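Local coordinates for catalase (Bacillus pumilus, PDB 4QOL), which breaks hydrogen peroxide down to water and oxygen at a haem centre and also shows peroxidase-like reactivity towards phenolic substrates, at the interface of chains A and B. Coordinates in Å, arbitrary orientation; residue numbers count along the deposited sequence, not the author numbering. Chains: chain A/B, Catalase.

The interface of chains A and B. Residues chain A 145, 148-149, 163, 166-167, 170-171; chain B 384-387.
B:Tyr384 to B:Asn387 run as an extended stretch, bent by the cis peptide bond before B:Pro386, over helices 143-150 (A:Asp145, A:Ser149) and 161-169 (A:Arg163, A:Asp166, A:Phe167). With CG between its backbone N and carbonyl carbon (chi1 63°), B:Tyr384 turns its phenol between the two helices, and its OH donates to the anti lone pair of the carboxylate OD2 of A:Asp166 at 2.7 Å, carboxylate and ring planes 85° apart. CB of A:Ser149 lies over one ring face, 3.8 Å from CG of B:Tyr384. The ring edge at CE2 points into one face of the A:Arg163 guanidinium, NH1 lying in the plane of the ring, the two planes 89° apart. NH2 of A:Arg163 holds the carbonyl O of A:His148 at 2.9 Å, in plane, which helps to fix its rotation and ties the helices together. An alanine in place of B:Tyr384 would probably leave A:Asp166 without its phenol donor and open a gap between A:Ser149 and A:Arg163. CD of B:Pro386 packs on CE1 of A:Phe167 at 3.7 Å, its CG on CB of A:Leu170. A:Thr171 OG1, over the centre of the A:Phe167 ring, donates to that residue's carbonyl O at 2.8 Å. B:Asn387 folds back, ND2 to the carbonyl O of B:Tyr384 at 2.8 Å, which spans and probably steadies the bend. This patch is part of a two-fold interface within the tetrameric assembly, a loop of one subunit against two helices of its neighbour.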
loop_
_atom_site.group_PDB
_atom_site.type_symbol
_atom_site.label_atom_id
_atom_site.label_comp_id
_atom_site.label_asym_id
_atom_site.label_seq_id
_atom_site.Cartn_x
_atom_site.Cartn_y
_atom_site.Cartn_z
ATOM N N ASP A 145 -5.243 23.950 -4.198
ATOM C CA ASP A 145 -6.413 24.780 -4.370
ATOM C C ASP A 145 -6.704 24.996 -5.884
ATOM O O ASP A 145 -7.889 24.836 -6.332
ATOM C CB ASP A 145 -6.218 26.164 -3.726
ATOM C CG ASP A 145 -6.063 26.082 -2.209
ATOM O OD1 ASP A 145 -6.975 25.515 -1.573
ATOM O OD2 ASP A 145 -4.942 26.497 -1.754
ATOM N N HIS A 148 -7.847 21.637 -7.358
ATOM C CA HIS A 148 -9.188 21.278 -6.930
ATOM C C HIS A 148 -10.253 22.150 -7.634
ATOM O O HIS A 148 -11.370 21.627 -7.910
ATOM C CB HIS A 148 -9.320 21.439 -5.432
ATOM C CG HIS A 148 -8.634 20.383 -4.606
ATOM N ND1 HIS A 148 -8.722 20.359 -3.248
ATOM C CD2 HIS A 148 -7.829 19.344 -4.951
ATOM C CE1 HIS A 148 -8.074 19.296 -2.784
ATOM N NE2 HIS A 148 -7.539 18.674 -3.800
ATOM N N SER A 149 -9.939 23.431 -7.909
ATOM C CA SER A 149 -10.938 24.299 -8.615
ATOM C C SER A 149 -11.145 23.880 -10.052
ATOM O O SER A 149 -12.249 23.961 -10.563
ATOM C CB SER A 149 -10.522 25.779 -8.510
ATOM O OG SER A 149 -9.566 26.113 -9.489
ATOM N N ARG A 163 -16.410 27.075 -10.839
ATOM C CA ARG A 163 -15.497 26.788 -9.738
ATOM C C ARG A 163 -14.087 27.316 -10.029
ATOM O O ARG A 163 -13.462 28.013 -9.195
ATOM C CB ARG A 163 -15.469 25.277 -9.479
ATOM C CG ARG A 163 -16.824 24.755 -8.994
ATOM C CD ARG A 163 -16.856 23.260 -8.875
ATOM N NE ARG A 163 -16.216 22.832 -7.614
ATOM C CZ ARG A 163 -14.919 22.478 -7.494
ATOM N NH1 ARG A 163 -14.462 22.258 -6.293
ATOM N NH2 ARG A 163 -14.142 22.315 -8.560
ATOM N N ASP A 166 -13.962 31.083 -10.160
ATOM C CA ASP A 166 -14.010 31.658 -8.828
ATOM C C ASP A 166 -12.574 31.776 -8.318
ATOM O O ASP A 166 -12.115 32.843 -7.902
ATOM C CB ASP A 166 -14.808 30.820 -7.875
ATOM C CG ASP A 166 -14.993 31.456 -6.480
ATOM O OD1 ASP A 166 -15.008 32.704 -6.356
ATOM O OD2 ASP A 166 -15.315 30.681 -5.546
ATOM N N PHE A 167 -11.869 30.675 -8.342
ATOM C CA PHE A 167 -10.441 30.690 -7.915
ATOM C C PHE A 167 -9.576 31.617 -8.706
ATOM O O PHE A 167 -8.789 32.383 -8.132
ATOM C CB PHE A 167 -9.826 29.248 -7.959
ATOM C CG PHE A 167 -8.370 29.181 -7.595
ATOM C CD1 PHE A 167 -7.937 29.047 -6.243
ATOM C CD2 PHE A 167 -7.418 29.285 -8.599
ATOM C CE1 PHE A 167 -6.539 29.081 -5.961
ATOM C CE2 PHE A 167 -6.060 29.372 -8.316
ATOM C CZ PHE A 167 -5.628 29.201 -7.006
ATOM N N LEU A 170 -9.993 35.483 -8.177
ATOM C CA LEU A 170 -9.497 35.805 -6.882
ATOM C C LEU A 170 -7.959 35.610 -6.721
ATOM O O LEU A 170 -7.390 35.933 -5.654
ATOM C CB LEU A 170 -10.244 35.052 -5.815
ATOM C CG LEU A 170 -11.757 35.392 -5.733
ATOM C CD1 LEU A 170 -12.459 34.452 -4.779
ATOM C CD2 LEU A 170 -11.920 36.837 -5.264
ATOM N N THR A 171 -7.339 35.196 -7.814
ATOM C CA THR A 171 -5.899 34.894 -7.923
ATOM C C THR A 171 -5.463 35.574 -9.191
ATOM O O THR A 171 -5.112 34.958 -10.192
ATOM C CB THR A 171 -5.703 33.370 -7.977
ATOM O OG1 THR A 171 -6.362 32.794 -6.840
ATOM C CG2 THR A 171 -4.258 32.973 -7.982
ATOM N N TYR B 384 -11.472 24.466 -2.469
ATOM C CA TYR B 384 -10.426 25.328 -2.947
ATOM C C TYR B 384 -10.573 26.671 -2.225
ATOM O O TYR B 384 -11.679 27.066 -1.881
ATOM C CB TYR B 384 -10.472 25.510 -4.477
ATOM C CG TYR B 384 -11.739 26.185 -4.939
ATOM C CD1 TYR B 384 -11.815 27.572 -5.023
ATOM C CD2 TYR B 384 -12.863 25.452 -5.255
ATOM C CE1 TYR B 384 -13.000 28.177 -5.381
ATOM C CE2 TYR B 384 -14.028 26.065 -5.632
ATOM C CZ TYR B 384 -14.076 27.461 -5.695
ATOM O OH TYR B 384 -15.278 28.070 -6.058
ATOM N N GLU B 385 -9.450 27.342 -2.014
ATOM C CA GLU B 385 -9.409 28.673 -1.458
ATOM C C GLU B 385 -8.276 29.405 -2.164
ATOM O O GLU B 385 -7.189 28.846 -2.359
ATOM C CB GLU B 385 -9.087 28.579 0.061
ATOM C CG GLU B 385 -9.308 29.847 0.905
ATOM C CD GLU B 385 -8.160 30.864 0.811
ATOM O OE1 GLU B 385 -8.482 32.086 0.893
ATOM O OE2 GLU B 385 -6.968 30.475 0.627
ATOM N N PRO B 386 -8.476 30.702 -2.559
ATOM C CA PRO B 386 -9.602 31.543 -2.228
ATOM C C PRO B 386 -10.881 31.160 -2.956
ATOM O O PRO B 386 -10.849 30.557 -4.066
ATOM C CB PRO B 386 -9.135 32.940 -2.669
ATOM C CG PRO B 386 -8.205 32.650 -3.793
ATOM C CD PRO B 386 -7.422 31.468 -3.266
ATOM N N ASN B 387 -12.008 31.482 -2.334
ATOM C CA ASN B 387 -13.319 31.273 -2.905
ATOM C C ASN B 387 -14.258 32.430 -2.509
ATOM O O ASN B 387 -13.921 33.238 -1.621
ATOM C CB ASN B 387 -13.969 29.927 -2.500
ATOM C CG ASN B 387 -14.088 29.776 -1.016
ATOM O OD1 ASN B 387 -14.868 30.478 -0.396
ATOM N ND2 ASN B 387 -13.201 28.943 -0.396
#